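Local coordinates for protein lysine-sensitive aspartokinase 3 (Escherichia coli, PDB 2J0W) that catalyses the ATP-dependent phosphorylation of L-aspartate to 4-phospho-L-aspartate, the first step toward lysine, and is feedback-inhibited by lysine, at residues L110-V115 against D150-A155; Q182-S187 against T193-R198. One frame throughout, in Å; residues are numbered along the deposited sequence.

Contact 1 (L110-V115 against D150-A155)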
loop_
_atom_site.group_PDB
_atom_site.type_symbol
_atom_site.label_atom_id
_atom_site.label_comp_id
_atom_site.label_asym_id
_atom_site.label_seq_id
_atom_site.Cartn_x
_atom_site.Cartn_y
_atom_site.Cartn_z
ATOM N N LEU A 110 -2.599 -36.225 -5.101
ATOM C CA LEU A 110 -1.813 -37.451 -5.027
ATOM C C LEU A 110 -0.625 -37.167 -4.112
ATOM O O LEU A 110 -0.240 -38.003 -3.290
ATOM C CB LEU A 110 -1.329 -37.856 -6.422
ATOM C CG LEU A 110 -0.409 -39.078 -6.498
ATOM C CD1 LEU A 110 -1.100 -40.292 -5.896
ATOM C CD2 LEU A 110 -0.034 -39.345 -7.941
ATOM N N THR A 111 -0.062 -35.972 -4.252
ATOM C CA THR A 111 1.076 -35.544 -3.448
ATOM C C THR A 111 0.738 -35.516 -1.940
ATOM O O THR A 111 1.492 -36.042 -1.112
ATOM C CB THR A 111 1.540 -34.161 -3.911
ATOM O OG1 THR A 111 2.224 -34.284 -5.168
ATOM C CG2 THR A 111 2.466 -33.532 -2.872
ATOM N N ASP A 112 -0.401 -34.918 -1.590
ATOM C CA ASP A 112 -0.818 -34.856 -0.193
ATOM C C ASP A 112 -0.973 -36.270 0.353
ATOM O O ASP A 112 -0.595 -36.551 1.491
ATOM C CB ASP A 112 -2.152 -34.102 -0.048
ATOM C CG ASP A 112 -1.967 -32.612 0.232
ATOM O OD1 ASP A 112 -0.853 -32.091 0.024
ATOM O OD2 ASP A 112 -2.943 -31.952 0.653
ATOM N N GLU A 113 -1.527 -37.162 -0.467
ATOM C CA GLU A 113 -1.750 -38.544 -0.047
ATOM C C GLU A 113 -0.458 -39.326 0.124
ATOM O O GLU A 113 -0.322 -40.136 1.037
ATOM C CB GLU A 113 -2.631 -39.270 -1.053
ATOM C CG GLU A 113 -2.728 -40.773 -0.788
ATOM C CD GLU A 113 -3.254 -41.111 0.596
ATOM O OE1 GLU A 113 -4.291 -40.542 1.003
ATOM O OE2 GLU A 113 -2.638 -41.959 1.273
ATOM N N LEU A 114 0.492 -39.095 -0.768
ATOM C CA LEU A 114 1.754 -39.798 -0.681
ATOM C C LEU A 114 2.588 -39.164 0.423
ATOM O O LEU A 114 3.184 -39.861 1.239
ATOM C CB LEU A 114 2.480 -39.703 -2.019
ATOM C CG LEU A 114 3.689 -40.604 -2.215
ATOM C CD1 LEU A 114 4.125 -40.519 -3.662
ATOM C CD2 LEU A 114 4.805 -40.186 -1.296
ATOM N N VAL A 115 2.633 -37.839 0.463
ATOM C CA VAL A 115 3.450 -37.202 1.484
ATOM C C VAL A 115 2.934 -37.446 2.886
ATOM O O VAL A 115 3.695 -37.426 3.835
ATOM C CB VAL A 115 3.589 -35.687 1.261
ATOM C CG1 VAL A 115 4.139 -35.042 2.518
ATOM C CG2 VAL A 115 4.536 -35.405 0.085
ATOM N N ASP A 150 -10.922 -28.742 0.534
ATOM C CA ASP A 150 -10.324 -29.558 -0.517
ATOM C C ASP A 150 -9.148 -28.890 -1.223
ATOM O O ASP A 150 -8.741 -29.330 -2.306
ATOM C CB ASP A 150 -11.393 -29.937 -1.544
ATOM C CG ASP A 150 -12.005 -28.726 -2.229
ATOM O OD1 ASP A 150 -13.137 -28.853 -2.751
ATOM O OD2 ASP A 150 -11.358 -27.653 -2.258
ATOM N N ARG A 151 -8.611 -27.829 -0.621
ATOM C CA ARG A 151 -7.469 -27.122 -1.202
ATOM C C ARG A 151 -6.190 -27.917 -0.908
ATOM O O ARG A 151 -5.512 -27.648 0.086
ATOM C CB ARG A 151 -7.340 -25.720 -0.595
ATOM C CG ARG A 151 -6.212 -24.921 -1.225
ATOM C CD ARG A 151 -6.175 -23.497 -0.746
ATOM N NE ARG A 151 -5.230 -22.695 -1.523
ATOM C CZ ARG A 151 -5.256 -22.569 -2.849
ATOM N NH1 ARG A 151 -6.176 -23.198 -3.569
ATOM N NH2 ARG A 151 -4.367 -21.795 -3.460
ATOM N N PHE A 152 -5.855 -28.884 -1.763
ATOM C CA PHE A 152 -4.675 -29.716 -1.525
ATOM C C PHE A 152 -3.339 -28.974 -1.612
ATOM O O PHE A 152 -3.164 -28.087 -2.442
ATOM C CB PHE A 152 -4.661 -30.913 -2.479
ATOM C CG PHE A 152 -5.853 -31.819 -2.336
ATOM C CD1 PHE A 152 -6.994 -31.625 -3.117
ATOM C CD2 PHE A 152 -5.834 -32.870 -1.423
ATOM C CE1 PHE A 152 -8.103 -32.471 -2.989
ATOM C CE2 PHE A 152 -6.933 -33.726 -1.282
ATOM C CZ PHE A 152 -8.077 -33.530 -2.065
ATOM N N GLY A 153 -2.401 -29.351 -0.742
ATOM C CA GLY A 153 -1.099 -28.706 -0.720
ATOM C C GLY A 153 -0.997 -27.722 0.432
ATOM O O GLY A 153 0.084 -27.486 0.978
ATOM N N ARG A 154 -2.137 -27.137 0.786
ATOM C CA ARG A 154 -2.211 -26.191 1.883
ATOM C C ARG A 154 -3.669 -26.047 2.273
ATOM O O ARG A 154 -4.251 -24.968 2.183
ATOM C CB ARG A 154 -1.606 -24.846 1.474
ATOM C CG ARG A 154 -2.179 -24.270 0.214
ATOM C CD ARG A 154 -1.318 -23.116 -0.263
ATOM N NE ARG A 154 -2.053 -22.194 -1.124
ATOM C CZ ARG A 154 -1.504 -21.158 -1.748
ATOM N NH1 ARG A 154 -0.203 -20.909 -1.615
ATOM N NH2 ARG A 154 -2.261 -20.360 -2.494
ATOM N N ALA A 155 -4.250 -27.166 2.691
ATOM C CA ALA A 155 -5.645 -27.227 3.097
ATOM C C ALA A 155 -5.890 -26.327 4.292
ATOM O O ALA A 155 -5.011 -26.117 5.111
ATOM C CB ALA A 155 -6.028 -28.663 3.440
#

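Contact 2 (Q182-S187 against T193-R198). With ASP (aspartic acid), chain B.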
loop_
_atom_site.group_PDB
_atom_site.type_symbol
_atom_site.label_atom_id
_atom_site.label_comp_id
_atom_site.label_asym_id
_atom_site.label_seq_id
_atom_site.Cartn_x
_atom_site.Cartn_y
_atom_site.Cartn_z
ATOM N N GLN A 182 -0.341 -37.401 14.319
ATOM C CA GLN A 182 0.472 -36.650 13.358
ATOM C C GLN A 182 0.028 -35.249 12.968
ATOM O O GLN A 182 -1.153 -34.987 12.760
ATOM C CB GLN A 182 0.638 -37.489 12.087
ATOM C CG GLN A 182 -0.636 -38.152 11.595
ATOM C CD GLN A 182 -1.115 -39.281 12.485
ATOM O OE1 GLN A 182 -2.319 -39.526 12.593
ATOM N NE2 GLN A 182 -0.181 -39.983 13.119
ATOM N N GLY A 183 0.981 -34.336 12.862
ATOM C CA GLY A 183 0.624 -32.991 12.455
ATOM C C GLY A 183 0.765 -32.916 10.946
ATOM O O GLY A 183 1.109 -33.920 10.316
ATOM N N PHE A 184 0.482 -31.747 10.368
ATOM C CA PHE A 184 0.620 -31.523 8.927
ATOM C C PHE A 184 -0.468 -32.113 8.011
ATOM O O PHE A 184 -0.725 -31.569 6.926
ATOM C CB PHE A 184 1.994 -32.030 8.487
ATOM C CG PHE A 184 2.256 -31.924 7.017
ATOM C CD1 PHE A 184 2.177 -30.694 6.369
ATOM C CD2 PHE A 184 2.713 -33.032 6.301
ATOM C CE1 PHE A 184 2.568 -30.559 5.024
ATOM C CE2 PHE A 184 3.111 -32.914 4.947
ATOM C CZ PHE A 184 3.041 -31.672 4.312
ATOM N N ILE A 185 -1.103 -33.207 8.431
ATOM C CA ILE A 185 -2.124 -33.833 7.599
ATOM C C ILE A 185 -3.567 -33.730 8.081
ATOM O O ILE A 185 -3.839 -33.490 9.261
ATOM C CB ILE A 185 -1.837 -35.324 7.377
ATOM C CG1 ILE A 185 -2.005 -36.094 8.688
ATOM C CG2 ILE A 185 -0.428 -35.500 6.849
ATOM C CD1 ILE A 185 -1.822 -37.597 8.533
ATOM N N GLY A 186 -4.485 -33.925 7.139
ATOM C CA GLY A 186 -5.899 -33.876 7.445
ATOM C C GLY A 186 -6.669 -34.651 6.397
ATOM O O GLY A 186 -6.066 -35.318 5.558
ATOM N N SER A 187 -7.995 -34.574 6.446
ATOM C CA SER A 187 -8.837 -35.255 5.471
ATOM C C SER A 187 -9.942 -34.308 5.080
ATOM O O SER A 187 -10.494 -33.603 5.917
ATOM C CB SER A 187 -9.433 -36.544 6.052
ATOM O OG SER A 187 -10.214 -36.276 7.202
ATOM N N THR A 193 -7.074 -37.501 1.580
ATOM C CA THR A 193 -6.080 -36.930 2.480
ATOM C C THR A 193 -5.570 -35.575 2.015
ATOM O O THR A 193 -5.348 -35.354 0.825
ATOM C CB THR A 193 -4.861 -37.861 2.649
ATOM O OG1 THR A 193 -5.302 -39.184 2.984
ATOM C CG2 THR A 193 -3.968 -37.358 3.786
ATOM N N THR A 194 -5.384 -34.667 2.973
ATOM C CA THR A 194 -4.874 -33.323 2.692
ATOM C C THR A 194 -3.708 -33.018 3.611
ATOM O O THR A 194 -3.465 -33.744 4.577
ATOM C CB THR A 194 -5.934 -32.264 2.974
ATOM O OG1 THR A 194 -6.369 -32.397 4.338
ATOM C CG2 THR A 194 -7.124 -32.427 2.021
ATOM N N THR A 195 -2.980 -31.949 3.310
ATOM C CA THR A 195 -1.877 -31.518 4.169
ATOM C C THR A 195 -2.079 -30.020 4.376
ATOM O O THR A 195 -2.701 -29.365 3.536
ATOM C CB THR A 195 -0.504 -31.764 3.534
ATOM O OG1 THR A 195 -0.374 -30.999 2.321
ATOM C CG2 THR A 195 -0.332 -33.234 3.239
ATOM N N LEU A 196 -1.578 -29.480 5.484
ATOM C CA LEU A 196 -1.748 -28.054 5.790
ATOM C C LEU A 196 -0.674 -27.147 5.178
ATOM O O LEU A 196 -0.744 -25.926 5.312
ATOM C CB LEU A 196 -1.772 -27.857 7.307
ATOM C CG LEU A 196 -2.791 -28.755 8.016
ATOM C CD1 LEU A 196 -2.390 -28.960 9.473
ATOM C CD2 LEU A 196 -4.196 -28.149 7.893
ATOM N N GLY A 197 0.308 -27.729 4.494
ATOM C CA GLY A 197 1.357 -26.908 3.912
ATOM C C GLY A 197 2.632 -27.082 4.717
ATOM O O GLY A 197 2.565 -27.356 5.919
ATOM N N ARG A 198 3.788 -26.931 4.066
ATOM C CA ARG A 198 5.072 -27.109 4.736
ATOM C C ARG A 198 5.097 -26.473 6.128
ATOM O O ARG A 198 4.572 -25.373 6.323
ATOM C CB ARG A 198 6.195 -26.515 3.888
ATOM C CG ARG A 198 6.295 -27.089 2.477
ATOM C CD ARG A 198 6.224 -28.614 2.470
ATOM N NE ARG A 198 7.302 -29.240 3.234
ATOM C CZ ARG A 198 8.439 -29.695 2.710
ATOM N NH1 ARG A 198 8.656 -29.596 1.403
ATOM N NH2 ARG A 198 9.361 -30.251 3.495
HETATM N N ASP B . 6.470 -32.823 7.692
HETATM C CA ASP B . 6.084 -31.564 7.060
HETATM C C ASP B . 7.365 -30.968 6.439
HETATM O O ASP B . 8.399 -31.680 6.413
HETATM C CB ASP B . 5.409 -30.635 8.116
HETATM C CG ASP B . 6.307 -30.092 9.249
HETATM O OD1 ASP B . 7.535 -30.419 9.256
HETATM O OD2 ASP B . 5.788 -29.333 10.146
HETATM O OXT ASP B . 7.331 -29.762 6.012
#

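Contact 1 (L110-V115 against D150-A155)
Asp112 reaches from the helix to the backbone of Gly153, and this one carboxylate carries nearly all of the contact, a helix-to-loop tie within the amino acid kinase domain, beside the hairpin that carries the aspartate site. Its OD2 accepts a hydrogen bond from Gly153 N at 3.0 Å with an N-H...O angle of 161°; the N-H arrives on the syn side of the carboxylate but 34° out of its plane. Asp112 OD2 also lies against Phe152, 3.6 Å from Phe152 CA and 3.7 Å from Phe152 CD2, and meets the ring at its edge, near the ring plane. With CG anti to the carbonyl carbon, beside the backbone N (chi1 -60°), the Phe152 ring is carried to the Asp112 side, CD2 4.1 Å from Asp112 CB.

The carboxylate has a second grip: OD1 is hydrogen-bonded to Thr195 OG1, so the two oxygens tie the helix both to the loop and to a neighbouring strand, which should restrict rotation of the group. The loop offers its N-H from a type II beta turn running from Arg151 to Arg154. Gly153 has a positive phi, a conformation in which any CB would collide with the carbonyl O of Phe152, which accounts for glycine at the third position of the turn.

Away from the loop, Leu110 and Leu114 of helix 108-131 pack on Leu98 of helix 82-102, while Val115 rests on helix 44-51. Phe152 and Ala155 touch Thr194, so the connection between strand 137-139 and helix 159-176 lies against strand 193-195.

Contact 2 (Q182-S187 against T193-R198)
The beta hairpin of strands 185-187 and 193-195 leads directly into the aspartate site of the amino acid kinase domain. Gly186 and Thr194 form its antiparallel hydrogen-bonded pair, with Gly186 N to Thr194 O and Thr194 N to Gly186 O both 2.8 Å; each donor lies well above the acceptor's carbonyl plane. Beyond it, Leu196 N is bonded to Phe184 O at 2.7 Å.

The Phe184 ring is sandwiched. Thr195 CB makes a CH-pi contact with one face, 3.8 Å from the centroid and offset toward the rim, while CA of the bound aspartate lies over the centre of the opposite face. Gly197 O approaches Phe184 CE1 at the ring edge, 3.3 Å away. With an alanine here, the CA and CB of the bound aspartate would probably lose the ring face they rest on, and Thr195 its CH-pi partner, opening a gap between them.

Arg198, its chain bent at chi2 and chi3, turns its guanidinium edge to the substrate alpha-carboxylate: NE donates to OXT at 2.8 Å and 166°, and NH2 to OXT at 3.3 Å. Asn46 also bonds NH2. Around the hairpin, Phe184 packs on Val115 and Glu119 of helix 108-131, and Leu196 on Thr204 of helix 200-211.

Overall arrangement
Contacts 1 and 2 adjoin, their centres about 7 Å apart, and follow one another along the chain within the amino acid kinase domain. Helix 108-131 joins them through two probable hydrogen bonds: Asp112 OD1 to Thr195 OG1 and Glu113 OE1 to Thr193 OG1, each 2.6 Å. Packing adds to this where Phe152 CE2 meets Thr193 O. Contact 2 holds the substrate directly; contact 1 stands behind it, the Asp112 side chain about 10 Å from the bound aspartate. Asp112 thus stands one shell behind Thr195 and probably helps position it against the ring that faces the substrate. Thr45, Glu119, Gly199 and Ser201 also hydrogen-bond that aspartate.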